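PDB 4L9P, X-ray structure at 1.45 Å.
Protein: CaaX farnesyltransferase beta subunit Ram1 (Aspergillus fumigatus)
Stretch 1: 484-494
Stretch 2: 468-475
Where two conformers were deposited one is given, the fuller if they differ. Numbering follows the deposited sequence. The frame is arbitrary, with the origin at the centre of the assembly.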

# COMPACT_ATOMS: atom_id res chain seq x y z
N VAL B 484 25.75 -1.72 -0.66
CA VAL B 484 26.55 -0.48 -0.79
C VAL B 484 26.41 0.44 0.42
O VAL B 484 27.02 1.51 0.48
CB VAL B 484 26.26 0.29 -2.11
CG1 VAL B 484 26.51 -0.62 -3.29
CG2 VAL B 484 24.78 0.79 -2.17
N PHE B 485 25.62 0.01 1.40
CA PHE B 485 25.71 0.60 2.75
C PHE B 485 27.06 0.13 3.38
O PHE B 485 27.65 -0.83 2.92
CB PHE B 485 24.51 0.08 3.59
CG PHE B 485 24.38 -1.41 3.56
CD1 PHE B 485 25.07 -2.21 4.48
CD2 PHE B 485 23.58 -2.02 2.59
CE1 PHE B 485 25.03 -3.62 4.39
CE2 PHE B 485 23.53 -3.43 2.49
CZ PHE B 485 24.25 -4.22 3.41
N THR B 486 27.42 0.79 4.45
CA THR B 486 28.57 0.25 5.25
C THR B 486 28.00 -0.56 6.41
O THR B 486 26.80 -0.44 6.79
CB THR B 486 29.41 1.38 5.86
OG1 THR B 486 28.68 1.98 6.95
CG2 THR B 486 29.87 2.39 4.81
N GLU B 487 28.83 -1.39 7.06
CA GLU B 487 28.33 -2.09 8.25
C GLU B 487 28.01 -1.14 9.39
O GLU B 487 27.16 -1.44 10.20
CB GLU B 487 29.33 -3.18 8.68
CG GLU B 487 29.27 -4.35 7.66
CD GLU B 487 27.93 -5.04 7.73
OE1 GLU B 487 27.34 -5.07 8.85
OE2 GLU B 487 27.46 -5.54 6.67
N ASN B 488 28.65 0.04 9.41
CA ASN B 488 28.28 1.06 10.37
C ASN B 488 26.83 1.54 10.18
O ASN B 488 26.25 2.09 11.11
CB ASN B 488 29.20 2.27 10.25
CG ASN B 488 30.40 2.21 11.18
OD1 ASN B 488 30.70 1.19 11.80
ND2 ASN B 488 31.05 3.36 11.30
N ASP B 489 26.26 1.33 8.99
CA ASP B 489 24.84 1.73 8.71
C ASP B 489 23.88 0.58 9.06
O ASP B 489 22.68 0.69 8.73
CB ASP B 489 24.70 2.01 7.20
CG ASP B 489 25.57 3.15 6.70
OD1 ASP B 489 25.87 4.11 7.48
OD2 ASP B 489 25.93 3.10 5.50
N ARG B 490 24.35 -0.58 9.57
CA ARG B 490 23.46 -1.73 9.79
C ARG B 490 22.38 -1.48 10.83
O ARG B 490 22.63 -0.99 11.92
CB ARG B 490 24.30 -2.98 10.17
CG ARG B 490 23.37 -4.20 10.39
CD ARG B 490 24.14 -5.52 10.50
NE ARG B 490 24.78 -5.84 9.21
CZ ARG B 490 24.13 -6.38 8.17
NH1 ARG B 490 22.85 -6.77 8.33
NH2 ARG B 490 24.74 -6.56 6.99
N LEU B 491 21.14 -1.80 10.41
CA LEU B 491 19.99 -1.69 11.29
C LEU B 491 19.54 -3.05 11.77
O LEU B 491 19.95 -4.08 11.22
CB LEU B 491 18.85 -1.06 10.43
CG LEU B 491 19.17 0.35 9.89
CD1 LEU B 491 17.98 0.84 9.00
CD2 LEU B 491 19.42 1.34 11.03
N VAL B 492 18.70 -3.06 12.80
CA VAL B 492 18.13 -4.30 13.30
C VAL B 492 17.22 -4.91 12.24
O VAL B 492 16.51 -4.18 11.57
CB VAL B 492 17.39 -3.95 14.61
CG1 VAL B 492 16.43 -4.97 15.07
CG2 VAL B 492 18.39 -3.44 15.69
N PRO B 493 17.20 -6.24 12.09
CA PRO B 493 16.28 -6.86 11.09
C PRO B 493 14.81 -6.72 11.57
O PRO B 493 14.51 -6.79 12.77
CB PRO B 493 16.71 -8.34 11.05
CG PRO B 493 17.43 -8.55 12.39
CD PRO B 493 18.05 -7.20 12.81
N PHE B 494 13.89 -6.52 10.60
CA PHE B 494 12.46 -6.51 10.87
C PHE B 494 11.79 -7.68 10.17
O PHE B 494 12.19 -8.11 9.08
CB PHE B 494 11.83 -5.22 10.38
CG PHE B 494 11.64 -4.15 11.42
CD1 PHE B 494 12.49 -4.03 12.54
CD2 PHE B 494 10.59 -3.25 11.24
CE1 PHE B 494 12.27 -3.01 13.49
CE2 PHE B 494 10.36 -2.23 12.15
CZ PHE B 494 11.21 -2.09 13.31
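Stretch 2, residues 468-475: KHDPNFAS

Stretch 2 begins as a strand, 468-471, and continues as an extended loop to Ser475. It runs antiparallel to stretch 1: Ala474 lies nearest Thr486, with their CA atoms 5.7 Å apart, and His469 lies nearest Pro493, with their CA atoms 7.4 Å apart. Stretch 1 is mostly loop, with one 3-10 turn at 487-489. Together the two bury 393 Å².

Val484 points its CB away and makes no contact. Phe485 has chi1 in the p well, and the end of its ring comes near stretch 2. Its CZ lies 3.3 Å from Asn472 O, which sits at the ring edge. Its CE1 is 4.0 Å from Ala474 CB, an apolar contact. One water lies 2.9 Å from Phe485 O and 3.0 Å from Ser475 O, within hydrogen-bonding reach of both backbones.

Thr486 turns its CB away. Its N donates to Asp489 OD2 at 2.9 Å, which helps hold the 3-10 turn. Glu487 makes the shortest contact between the stretches: Ala474 N donates to Glu487 OE2 at 2.8 Å, with a nearly straight angle of 163°. The same carboxylate takes Arg490 NE on OE1 at 2.7 Å and Arg490 NH2 on OE2 at 2.9 Å. This salt bridge steadies both side chains beside stretch 2. Asn488 and Asp489 are out of reach.

Arg490 points toward stretch 2. Its NH2 also donates to Asn472 O at 3.2 Å, a weak bond at 143°. Pro471 CB lies over one face of the guanidinium, 3.8 Å from Arg490 NH1.

Leu491 and Val492 do not reach stretch 2. Pro493 returns to it. Its CG sits over the face of the His469 imidazole, 3.7 Å from the ring centroid and 3.6 Å from His469 CE1, a CH-pi contact. Phe494 points away.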

# COMPACT_ATOMS: atom_id res chain seq x y z
N LYS B 468 13.09 -16.32 9.36
CA LYS B 468 14.41 -16.16 9.97
C LYS B 468 15.23 -15.23 9.11
O LYS B 468 14.80 -14.84 8.01
CB LYS B 468 15.09 -17.54 10.16
CG LYS B 468 14.25 -18.37 11.16
CD LYS B 468 14.97 -19.45 11.82
CE LYS B 468 14.02 -20.46 12.51
NZ LYS B 468 13.06 -19.96 13.55
N HIS B 469 16.40 -14.86 9.61
CA HIS B 469 17.19 -13.86 8.88
C HIS B 469 18.66 -14.16 9.04
O HIS B 469 19.09 -14.74 10.07
CB HIS B 469 16.90 -12.44 9.39
CG HIS B 469 16.94 -12.31 10.87
ND1 HIS B 469 18.12 -12.09 11.56
CD2 HIS B 469 15.97 -12.38 11.82
CE1 HIS B 469 17.88 -12.06 12.86
NE2 HIS B 469 16.58 -12.22 13.05
N ASP B 470 19.43 -13.83 8.02
CA ASP B 470 20.91 -13.89 8.05
C ASP B 470 21.39 -12.54 7.55
O ASP B 470 20.73 -11.91 6.70
CB ASP B 470 21.54 -14.93 7.05
CG ASP B 470 21.04 -16.40 7.22
OD1 ASP B 470 21.18 -17.20 6.28
OD2 ASP B 470 20.51 -16.75 8.23
N PRO B 471 22.53 -12.03 8.02
CA PRO B 471 22.98 -10.76 7.46
C PRO B 471 23.42 -10.89 6.01
O PRO B 471 24.05 -11.88 5.64
CB PRO B 471 24.17 -10.31 8.36
CG PRO B 471 24.46 -11.43 9.13
CD PRO B 471 23.39 -12.49 9.11
N ASN B 472 23.11 -9.88 5.22
CA ASN B 472 23.69 -9.80 3.88
C ASN B 472 24.71 -8.68 3.95
O ASN B 472 24.39 -7.49 3.94
CB ASN B 472 22.61 -9.53 2.85
CG ASN B 472 23.08 -9.87 1.50
OD1 ASN B 472 24.27 -10.02 1.31
ND2 ASN B 472 22.18 -10.01 0.55
N PHE B 473 25.97 -9.08 4.11
CA PHE B 473 27.01 -8.17 4.52
C PHE B 473 27.38 -7.15 3.46
O PHE B 473 27.32 -7.42 2.26
CB PHE B 473 28.30 -8.97 4.89
CG PHE B 473 28.20 -9.68 6.21
CD1 PHE B 473 27.87 -8.98 7.37
CD2 PHE B 473 28.43 -11.06 6.28
CE1 PHE B 473 27.83 -9.62 8.64
CE2 PHE B 473 28.38 -11.70 7.53
CZ PHE B 473 28.07 -10.96 8.71
N ALA B 474 27.86 -6.00 3.90
CA ALA B 474 28.33 -4.94 3.00
C ALA B 474 29.34 -5.52 2.00
O ALA B 474 30.21 -6.33 2.39
CB ALA B 474 28.97 -3.81 3.79
N SER B 475 29.22 -5.09 0.75
CA SER B 475 30.03 -5.66 -0.34
C SER B 475 31.27 -4.84 -0.67
O SER B 475 31.45 -3.70 -0.15
CB SER B 475 29.15 -5.70 -1.60
OG SER B 475 27.98 -6.48 -1.37
O HOH W 1 29.96 -1.55 1.35